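Local coordinates for glycine cleavage system H protein 1 (Mycobacterium marinum, PDB 3TZU) that probably shuttles the methylamine group of glycine from the P protein to the T protein of the glycine cleavage system on a covalently bound lipoyl arm, at residues G12-T17 / D106-G111; A18-I23 / S128-Q133. One frame throughout, in Å; residues are numbered along the deposited sequence.

Interaction 1 (G12-T17 / D106-G111); sequences GDRSYT and DPYGAG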
loop_
_atom_site.group_PDB
_atom_site.type_symbol
_atom_site.label_atom_id
_atom_site.label_comp_id
_atom_site.label_asym_id
_atom_site.label_seq_id
_atom_site.Cartn_x
_atom_site.Cartn_y
_atom_site.Cartn_z
ATOM N N GLY A 12 5.935 14.848 -13.602
ATOM C CA GLY A 12 6.707 15.913 -12.977
ATOM C C GLY A 12 5.998 17.253 -12.914
ATOM O O GLY A 12 6.624 18.256 -12.563
ATOM N N ASP A 13 4.706 17.286 -13.250
ATOM C CA ASP A 13 3.932 18.542 -13.273
ATOM C C ASP A 13 3.208 18.856 -11.949
ATOM O O ASP A 13 2.511 19.866 -11.856
ATOM C CB ASP A 13 2.927 18.535 -14.445
ATOM C CG ASP A 13 1.754 17.559 -14.233
ATOM O OD1 ASP A 13 1.921 16.481 -13.597
ATOM O OD2 ASP A 13 0.652 17.887 -14.731
ATOM N N ARG A 14 3.375 18.016 -10.932
ATOM C CA ARG A 14 2.727 18.241 -9.632
ATOM C C ARG A 14 3.637 17.898 -8.454
ATOM O O ARG A 14 4.820 17.614 -8.651
ATOM C CB ARG A 14 1.430 17.465 -9.553
ATOM C CG ARG A 14 1.571 15.964 -9.673
ATOM C CD ARG A 14 0.261 15.349 -10.126
ATOM N NE ARG A 14 -0.060 15.618 -11.531
ATOM C CZ ARG A 14 -1.239 15.355 -12.102
ATOM N NH1 ARG A 14 -2.258 14.827 -11.401
ATOM N NH2 ARG A 14 -1.409 15.621 -13.384
ATOM N N SER A 15 3.109 17.980 -7.235
ATOM C CA SER A 15 3.897 17.682 -6.029
ATOM C C SER A 15 3.318 16.463 -5.355
ATOM O O SER A 15 2.168 16.093 -5.602
ATOM C CB SER A 15 3.910 18.871 -5.043
ATOM O OG SER A 15 4.419 20.060 -5.646
ATOM N N TYR A 16 4.108 15.852 -4.479
ATOM C CA TYR A 16 3.754 14.564 -3.877
ATOM C C TYR A 16 4.016 14.548 -2.394
ATOM O O TYR A 16 4.777 15.371 -1.884
ATOM C CB TYR A 16 4.586 13.454 -4.529
ATOM C CG TYR A 16 4.289 13.300 -5.997
ATOM C CD1 TYR A 16 4.935 14.056 -6.933
ATOM C CD2 TYR A 16 3.336 12.410 -6.429
ATOM C CE1 TYR A 16 4.638 13.939 -8.281
ATOM C CE2 TYR A 16 3.057 12.248 -7.765
ATOM C CZ TYR A 16 3.706 13.028 -8.691
ATOM O OH TYR A 16 3.420 12.867 -10.022
ATOM N N THR A 17 3.391 13.585 -1.708
ATOM C CA THR A 17 3.693 13.350 -0.304
ATOM C C THR A 17 4.269 11.964 -0.058
ATOM O O THR A 17 4.073 11.062 -0.849
ATOM C CB THR A 17 2.465 13.584 0.578
ATOM O OG1 THR A 17 1.503 12.544 0.372
ATOM C CG2 THR A 17 1.850 14.939 0.246
ATOM N N ASP A 106 -6.744 5.913 -13.925
ATOM C CA ASP A 106 -6.277 7.247 -14.279
ATOM C C ASP A 106 -6.137 8.100 -13.022
ATOM O O ASP A 106 -6.861 9.092 -12.851
ATOM C CB ASP A 106 -7.261 7.888 -15.258
ATOM C CG ASP A 106 -6.747 9.183 -15.836
ATOM O OD1 ASP A 106 -5.531 9.436 -15.728
ATOM O OD2 ASP A 106 -7.570 9.951 -16.398
ATOM N N PRO A 107 -5.203 7.709 -12.142
ATOM C CA PRO A 107 -5.066 8.314 -10.832
ATOM C C PRO A 107 -4.652 9.766 -10.849
ATOM O O PRO A 107 -4.967 10.500 -9.905
ATOM C CB PRO A 107 -3.966 7.463 -10.157
ATOM C CG PRO A 107 -3.249 6.770 -11.280
ATOM C CD PRO A 107 -4.321 6.534 -12.297
ATOM N N TYR A 108 -3.929 10.175 -11.890
ATOM C CA TYR A 108 -3.510 11.552 -12.028
ATOM C C TYR A 108 -4.538 12.399 -12.790
ATOM O O TYR A 108 -4.442 13.620 -12.766
ATOM C CB TYR A 108 -2.134 11.606 -12.707
ATOM C CG TYR A 108 -1.079 10.837 -11.945
ATOM C CD1 TYR A 108 -0.788 11.153 -10.626
ATOM C CD2 TYR A 108 -0.420 9.768 -12.507
ATOM C CE1 TYR A 108 0.141 10.443 -9.891
ATOM C CE2 TYR A 108 0.518 9.051 -11.780
ATOM C CZ TYR A 108 0.791 9.404 -10.470
ATOM O OH TYR A 108 1.716 8.714 -9.738
ATOM N N GLY A 109 -5.523 11.766 -13.446
ATOM C CA GLY A 109 -6.500 12.489 -14.303
ATOM C C GLY A 109 -7.931 12.412 -13.786
ATOM O O GLY A 109 -8.278 13.053 -12.804
ATOM N N ALA A 110 -8.763 11.591 -14.422
ATOM C CA ALA A 110 -10.169 11.467 -14.023
ATOM C C ALA A 110 -10.358 10.914 -12.605
ATOM O O ALA A 110 -11.424 11.053 -12.027
ATOM C CB ALA A 110 -10.931 10.624 -15.042
ATOM N N GLY A 111 -9.333 10.268 -12.055
ATOM C CA GLY A 111 -9.381 9.738 -10.702
ATOM C C GLY A 111 -8.997 10.681 -9.562
ATOM O O GLY A 111 -8.853 10.240 -8.427
#

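Interaction 2 (A18-I23 / S128-Q133); sequences ADHEWI and SEYAGQ. With EDO (1,2-ethanediol), chain G.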
loop_
_atom_site.group_PDB
_atom_site.type_symbol
_atom_site.label_atom_id
_atom_site.label_comp_id
_atom_site.label_asym_id
_atom_site.label_seq_id
_atom_site.Cartn_x
_atom_site.Cartn_y
_atom_site.Cartn_z
ATOM N N ALA A 18 4.976 11.819 1.056
ATOM C CA ALA A 18 5.459 10.523 1.520
ATOM C C ALA A 18 4.312 9.521 1.752
ATOM O O ALA A 18 4.517 8.305 1.685
ATOM C CB ALA A 18 6.296 10.701 2.798
ATOM N N ASP A 19 3.107 10.025 1.998
ATOM C CA ASP A 19 1.923 9.166 2.172
ATOM C C ASP A 19 1.188 8.789 0.863
ATOM O O ASP A 19 0.049 8.312 0.908
ATOM C CB ASP A 19 0.974 9.808 3.180
ATOM C CG ASP A 19 1.602 9.903 4.580
ATOM O OD1 ASP A 19 2.484 9.095 4.932
ATOM O OD2 ASP A 19 1.222 10.789 5.344
ATOM N N HIS A 20 1.854 8.983 -0.280
ATOM C CA HIS A 20 1.376 8.515 -1.585
ATOM C C HIS A 20 0.184 9.243 -2.147
ATOM O O HIS A 20 -0.666 8.651 -2.815
ATOM C CB HIS A 20 1.140 7.008 -1.573
ATOM C CG HIS A 20 2.327 6.226 -1.124
ATOM N ND1 HIS A 20 3.446 6.172 -1.836
ATOM C CD2 HIS A 20 2.568 5.518 0.052
ATOM C CE1 HIS A 20 4.360 5.439 -1.169
ATOM N NE2 HIS A 20 3.811 5.040 -0.016
ATOM N N GLU A 21 0.153 10.551 -1.901
ATOM C CA GLU A 21 -0.767 11.451 -2.536
ATOM C C GLU A 21 -0.035 12.427 -3.408
ATOM O O GLU A 21 1.173 12.569 -3.306
ATOM C CB GLU A 21 -1.591 12.175 -1.484
ATOM C CG GLU A 21 -2.440 11.179 -0.734
ATOM C CD GLU A 21 -3.433 11.760 0.236
ATOM O OE1 GLU A 21 -3.971 12.854 0.026
ATOM O OE2 GLU A 21 -3.718 11.054 1.222
ATOM N N TRP A 22 -0.790 13.084 -4.276
ATOM C CA TRP A 22 -0.305 14.223 -5.031
ATOM C C TRP A 22 -1.194 15.407 -4.808
ATOM O O TRP A 22 -2.346 15.249 -4.456
ATOM C CB TRP A 22 -0.178 13.908 -6.535
ATOM C CG TRP A 22 -1.429 13.393 -7.186
ATOM C CD1 TRP A 22 -1.794 12.050 -7.391
ATOM C CD2 TRP A 22 -2.555 14.181 -7.732
ATOM N NE1 TRP A 22 -3.011 11.965 -8.004
ATOM C CE2 TRP A 22 -3.527 13.207 -8.239
ATOM C CE3 TRP A 22 -2.829 15.533 -7.862
ATOM C CZ2 TRP A 22 -4.707 13.598 -8.844
ATOM C CZ3 TRP A 22 -4.039 15.917 -8.455
ATOM C CH2 TRP A 22 -4.947 14.979 -8.944
ATOM N N ILE A 23 -0.659 16.601 -5.023
ATOM C CA ILE A 23 -1.432 17.852 -5.014
ATOM C C ILE A 23 -0.910 18.666 -6.204
ATOM O O ILE A 23 0.300 18.692 -6.458
ATOM C CB ILE A 23 -1.288 18.621 -3.673
ATOM C CG1 ILE A 23 -2.127 19.896 -3.682
ATOM C CG2 ILE A 23 0.163 18.951 -3.371
ATOM C CD1 ILE A 23 -2.486 20.442 -2.305
ATOM N N SER A 128 10.805 13.493 -8.654
ATOM C CA SER A 128 12.073 12.798 -8.567
ATOM C C SER A 128 12.309 12.271 -7.144
ATOM O O SER A 128 12.662 11.091 -6.960
ATOM C CB SER A 128 13.233 13.685 -8.999
ATOM O OG SER A 128 14.409 12.926 -8.820
ATOM N N GLU A 129 12.077 13.120 -6.142
ATOM C CA GLU A 129 12.297 12.700 -4.761
ATOM C C GLU A 129 11.381 11.550 -4.379
ATOM O O GLU A 129 11.823 10.584 -3.732
ATOM C CB GLU A 129 12.125 13.856 -3.796
ATOM C CG GLU A 129 13.167 14.943 -4.010
ATOM C CD GLU A 129 12.810 16.278 -3.370
ATOM O OE1 GLU A 129 11.619 16.610 -3.167
ATOM O OE2 GLU A 129 13.740 17.035 -3.082
ATOM N N TYR A 130 10.129 11.630 -4.820
ATOM C CA TYR A 130 9.123 10.624 -4.498
ATOM C C TYR A 130 9.418 9.294 -5.187
ATOM O O TYR A 130 9.316 8.231 -4.563
ATOM C CB TYR A 130 7.737 11.138 -4.899
ATOM C CG TYR A 130 6.633 10.133 -4.716
ATOM C CD1 TYR A 130 6.089 9.893 -3.462
ATOM C CD2 TYR A 130 6.114 9.440 -5.800
ATOM C CE1 TYR A 130 5.078 8.964 -3.290
ATOM C CE2 TYR A 130 5.096 8.506 -5.643
ATOM C CZ TYR A 130 4.586 8.268 -4.382
ATOM O OH TYR A 130 3.568 7.370 -4.198
ATOM N N ALA A 131 9.787 9.358 -6.468
ATOM C CA ALA A 131 10.220 8.182 -7.216
ATOM C C ALA A 131 11.374 7.497 -6.505
ATOM O O ALA A 131 11.364 6.268 -6.386
ATOM C CB ALA A 131 10.600 8.529 -8.645
ATOM N N GLY A 132 12.339 8.290 -6.025
ATOM C CA GLY A 132 13.492 7.807 -5.243
ATOM C C GLY A 132 13.141 7.135 -3.923
ATOM O O GLY A 132 13.713 6.105 -3.571
ATOM N N GLN A 133 12.175 7.685 -3.196
ATOM C CA GLN A 133 11.680 7.027 -1.995
ATOM C C GLN A 133 11.016 5.678 -2.290
ATOM O O GLN A 133 10.818 4.900 -1.366
ATOM C CB GLN A 133 10.640 7.890 -1.268
ATOM C CG GLN A 133 11.213 9.115 -0.573
ATOM C CD GLN A 133 10.254 9.721 0.458
ATOM O OE1 GLN A 133 9.132 9.228 0.658
ATOM N NE2 GLN A 133 10.697 10.800 1.117
HETATM C C1 EDO G . -2.866 7.119 0.354
HETATM O O1 EDO G . -3.851 6.070 0.258
HETATM C C2 EDO G . -3.412 8.219 1.253
HETATM O O2 EDO G . -2.434 8.801 2.148
HETATM O O HOH W 1 7.065 7.511 -0.353
#

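Interaction 1 (G12-T17 / D106-G111)
The carbonyl oxygen of Tyr108 receives the one hydrogen bond between 12-17 and 106-111. NH1 of Arg14 lies 2.8 Å from Tyr108 O, in the carbonyl plane and on a lone pair, and the N-H points at the oxygen with an angle of 157°. Tyr108 CB sits over one face of the same guanidinium, 3.5 Å from NH1, so backbone and side chain of one residue meet the arginine together. The guanidinium and the phenol ring are steeply inclined, their planes 74° apart.

Asp13 lies at the edge of the guanidinium formed by NE and NH2: NE of Arg14 donates to OD1 of Asp13 at 3.0 Å in a salt bridge, nearly within the guanidinium plane but from above that of the carboxylate. NH2 adds weak bonds to both carboxylate oxygens. A bend at chi3 (72°) turns the arginine head between this carboxylate and the turn, and Trp22 adds a cation-pi contact.

Beside this polar link, the two tyrosine rings make an apolar contact. Tyr16 and Tyr108 cross at about a right angle, with CE2 of Tyr16 4.0 Å from CE1 of Tyr108, which lies at the edge of the Tyr16 ring. Tyr16 OH bonds to Pro11 O and Tyr108 OH to Ser42 OG.

Tyr108 lies in a type I turn, Asp106 to Gly109, closed by Gly109 N to Asp106 O; the same oxygen also accepts from Gly111 N, from the opposite face of its plane. A cation braced by its neighbouring carboxylate thus holds a backbone carbonyl, which its charge would probably polarise, and ties the segment leading into strand 15-16 to the turn after helix 101-105.

Interaction 2 (A18-I23 / S128-Q133)
Tyr130 reaches from the C-terminal helix to His20. Its bond from the backbone to CB is directed toward 18-23, and CG, anti to the backbone N (chi1 175°), sends the ring out from the helix to the turn. Of the ring carbons, CE1 and CZ each come to 3.5 Å from His20 ND1. The hydroxyl at the tip completes the approach: Tyr130 OH and His20 ND1 are 2.7 Å apart in a hydrogen bond with an angle of 171°. Each group meets the other at the edge, near the ring plane; the rings are rim to rim, with planes 72° apart. Tyr130 OH has a second partner in Thr41 OG1, while NE2 of His20 bonds to Glu46 O of the second subunit, so both ring nitrogens have hydrogen-bond partners.

Nearer solvent, Gln133 OE1 lies 3.8 Å from Ala18 CB. A water 2.9 Å from Gln133 OE1 also lies near Ala18 O, where any bond would be long and weak.

The arrangement packs the C-terminal helix of the H-protein fold against the turn of the N-terminal beta hairpin, strands 15-16 and 21-23, through a buried tyrosine-histidine pair at the edge of the antiparallel sheet.

In the fold
The centres of interactions 1 and 2 lie about 10 Å apart, although each joins segments some 90 to 105 residues apart in the chain. Along the chain their segments alternate: 12-17, 18-23, 106-111, 128-133. The first two run on without a break and form neighbouring antiparallel strands, 15-16 and 21-23, at one end of the five-stranded sheet, joined by the backbone hydrogen bond between Ser15 and Ile23. Interaction 1 ties this hairpin to the loop between helix 101-105 and strand 114-118; interaction 2 ties it to helix 127-133. Trp22 packs against Tyr108, with a weak hydrogen bond from NE1 to Pro107 O, and the Tyr16 ring meets that of Tyr130. The N-terminal hairpin is thereby joined to two later parts of the H-protein fold.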